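Side-chain contact in phosphoribosylaminoimidazole carboxylase, ATPase subunit (Thermotoga maritima, PDB 3AX6), which probably catalyses the ATP-dependent joining of hydrogencarbonate to 5-aminoimidazole ribonucleotide, forming N5-carboxyaminoimidazole ribonucleotide in purine biosynthesis: residues K80-G85 with S91-E96. Sequence-based numbering, arbitrary orientation.
Sequences KLYNEG and SPYTLE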
loop_
_atom_site.group_PDB
_atom_site.type_symbol
_atom_site.label_atom_id
_atom_site.label_comp_id
_atom_site.label_asym_id
_atom_site.label_seq_id
_atom_site.Cartn_x
_atom_site.Cartn_y
_atom_site.Cartn_z
ATOM N N LYS A 80 -12.932 28.498 -14.402
ATOM C CA LYS A 80 -14.328 28.843 -14.616
ATOM C C LYS A 80 -15.197 28.085 -13.608
ATOM O O LYS A 80 -15.959 28.684 -12.845
ATOM C CB LYS A 80 -14.722 28.485 -16.056
ATOM C CG LYS A 80 -16.203 28.628 -16.380
ATOM C CD LYS A 80 -16.450 28.520 -17.884
ATOM C CE LYS A 80 -17.936 28.625 -18.231
ATOM N NZ LYS A 80 -18.722 27.461 -17.727
ATOM N N LEU A 81 -15.055 26.764 -13.604
ATOM C CA LEU A 81 -15.810 25.900 -12.708
ATOM C C LEU A 81 -15.523 26.213 -11.249
ATOM O O LEU A 81 -16.421 26.167 -10.404
ATOM C CB LEU A 81 -15.471 24.445 -12.998
ATOM C CG LEU A 81 -15.883 24.027 -14.407
ATOM C CD1 LEU A 81 -15.018 22.868 -14.858
ATOM C CD2 LEU A 81 -17.378 23.678 -14.432
ATOM N N TYR A 82 -14.271 26.536 -10.953
ATOM C CA TYR A 82 -13.892 26.859 -9.593
ATOM C C TYR A 82 -14.600 28.130 -9.130
ATOM O O TYR A 82 -14.945 28.261 -7.958
ATOM C CB TYR A 82 -12.376 27.027 -9.501
ATOM C CG TYR A 82 -11.884 27.550 -8.173
ATOM C CD1 TYR A 82 -11.786 28.924 -7.932
ATOM C CD2 TYR A 82 -11.478 26.674 -7.168
ATOM C CE1 TYR A 82 -11.284 29.414 -6.728
ATOM C CE2 TYR A 82 -10.976 27.155 -5.958
ATOM C CZ TYR A 82 -10.877 28.526 -5.748
ATOM O OH TYR A 82 -10.337 28.999 -4.571
ATOM N N ASN A 83 -14.822 29.060 -10.053
ATOM C CA ASN A 83 -15.501 30.303 -9.719
ATOM C C ASN A 83 -17.000 30.097 -9.564
ATOM O O ASN A 83 -17.691 30.957 -9.025
ATOM C CB ASN A 83 -15.216 31.357 -10.783
ATOM C CG ASN A 83 -13.854 31.987 -10.616
ATOM O OD1 ASN A 83 -13.260 32.476 -11.573
ATOM N ND2 ASN A 83 -13.354 31.991 -9.388
ATOM N N GLU A 84 -17.498 28.954 -10.033
ATOM C CA GLU A 84 -18.917 28.635 -9.913
ATOM C C GLU A 84 -19.157 27.866 -8.618
ATOM O O GLU A 84 -20.270 27.419 -8.354
ATOM C CB GLU A 84 -19.403 27.779 -11.087
ATOM C CG GLU A 84 -19.115 28.347 -12.465
ATOM C CD GLU A 84 -19.968 27.707 -13.545
ATOM O OE1 GLU A 84 -21.152 28.085 -13.659
ATOM O OE2 GLU A 84 -19.463 26.823 -14.273
ATOM N N GLY A 85 -18.104 27.690 -7.828
ATOM C CA GLY A 85 -18.244 26.985 -6.568
ATOM C C GLY A 85 -17.804 25.531 -6.527
ATOM O O GLY A 85 -17.784 24.935 -5.454
ATOM N N SER A 91 -6.309 24.573 -6.236
ATOM C CA SER A 91 -7.030 25.574 -7.006
ATOM C C SER A 91 -6.390 25.828 -8.362
ATOM O O SER A 91 -5.169 25.768 -8.500
ATOM C CB SER A 91 -7.088 26.897 -6.243
ATOM O OG SER A 91 -7.498 27.934 -7.113
ATOM N N PRO A 92 -7.215 26.108 -9.384
ATOM C CA PRO A 92 -6.732 26.382 -10.737
ATOM C C PRO A 92 -5.845 27.627 -10.687
ATOM O O PRO A 92 -4.938 27.797 -11.503
ATOM C CB PRO A 92 -8.021 26.632 -11.515
ATOM C CG PRO A 92 -9.022 25.817 -10.782
ATOM C CD PRO A 92 -8.686 26.108 -9.351
ATOM N N TYR A 93 -6.130 28.495 -9.718
ATOM C CA TYR A 93 -5.368 29.719 -9.515
ATOM C C TYR A 93 -3.951 29.381 -9.055
ATOM O O TYR A 93 -2.980 30.019 -9.472
ATOM C CB TYR A 93 -6.070 30.604 -8.481
ATOM C CG TYR A 93 -7.254 31.352 -9.037
ATOM C CD1 TYR A 93 -7.071 32.457 -9.864
ATOM C CD2 TYR A 93 -8.562 30.936 -8.771
ATOM C CE1 TYR A 93 -8.153 33.133 -10.419
ATOM C CE2 TYR A 93 -9.658 31.605 -9.323
ATOM C CZ TYR A 93 -9.443 32.703 -10.149
ATOM O OH TYR A 93 -10.502 33.370 -10.723
ATOM N N THR A 94 -3.834 28.376 -8.191
ATOM C CA THR A 94 -2.525 27.954 -7.709
ATOM C C THR A 94 -1.800 27.325 -8.891
ATOM O O THR A 94 -0.646 27.645 -9.174
ATOM C CB THR A 94 -2.634 26.904 -6.584
ATOM O OG1 THR A 94 -3.233 27.494 -5.425
ATOM C CG2 THR A 94 -1.251 26.380 -6.220
ATOM N N LEU A 95 -2.494 26.430 -9.581
ATOM C CA LEU A 95 -1.934 25.764 -10.743
ATOM C C LEU A 95 -1.453 26.828 -11.739
ATOM O O LEU A 95 -0.382 26.700 -12.340
ATOM C CB LEU A 95 -2.997 24.870 -11.384
ATOM C CG LEU A 95 -2.566 23.988 -12.557
ATOM C CD1 LEU A 95 -1.343 23.169 -12.170
ATOM C CD2 LEU A 95 -3.716 23.081 -12.957
ATOM N N GLU A 96 -2.243 27.888 -11.881
ATOM C CA GLU A 96 -1.920 28.980 -12.793
ATOM C C GLU A 96 -0.616 29.686 -12.400
ATOM O O GLU A 96 0.206 30.015 -13.258
ATOM C CB GLU A 96 -3.076 29.981 -12.811
ATOM C CG GLU A 96 -2.982 31.043 -13.887
ATOM C CD GLU A 96 -4.235 31.891 -13.955
ATOM O OE1 GLU A 96 -4.615 32.460 -12.908
ATOM O OE2 GLU A 96 -4.840 31.988 -15.048
HETATM O O HOH W 1 -7.504 29.978 -5.057
#
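S91 OG is held by two polar partners: it accepts from Y93 N (3.0 Å) and shares a water with Y82 OH. That water lies 2.9 Å from S91 OG. This serine is the N-cap of helix 92-99, and the contact is a worked example of how a helix start can be packed against the end of the preceding helix, 75-83, the two being joined in sequence through the short edge strand 87-88 of the parallel, Rossmann-like sheet in the preATP-grasp domain. Y82 reaches the cap because its chi1 of 172° swings the ring away from its own backbone N, and it touches three consecutive residues. S91 OG sits over one face of the ring, 3.7 Å from Y82 CZ. The near end of the ring rests on the proline at the first turn, Y82 CD2 lying 3.6 Å from P92 CD, while P92 also packs on L78 and K79. On the other side of the ring, Y82 CD1 comes up to the edge of the Y93 ring, 3.7 Å from CE2 of Y93; the two ring planes are inclined at 70°, in an oblique aromatic pair. K79 adds a cation-pi contact to Y93. G85 closes the C-terminal end of helix 75-83 in a Schellman motif, and close to this end N83 crosses Y93 at about a right angle. There Y93 OH donates to N83 OD1 over 3.0 Å, meeting a lone pair in the carbonyl plane at a C=O...donor angle of 110°.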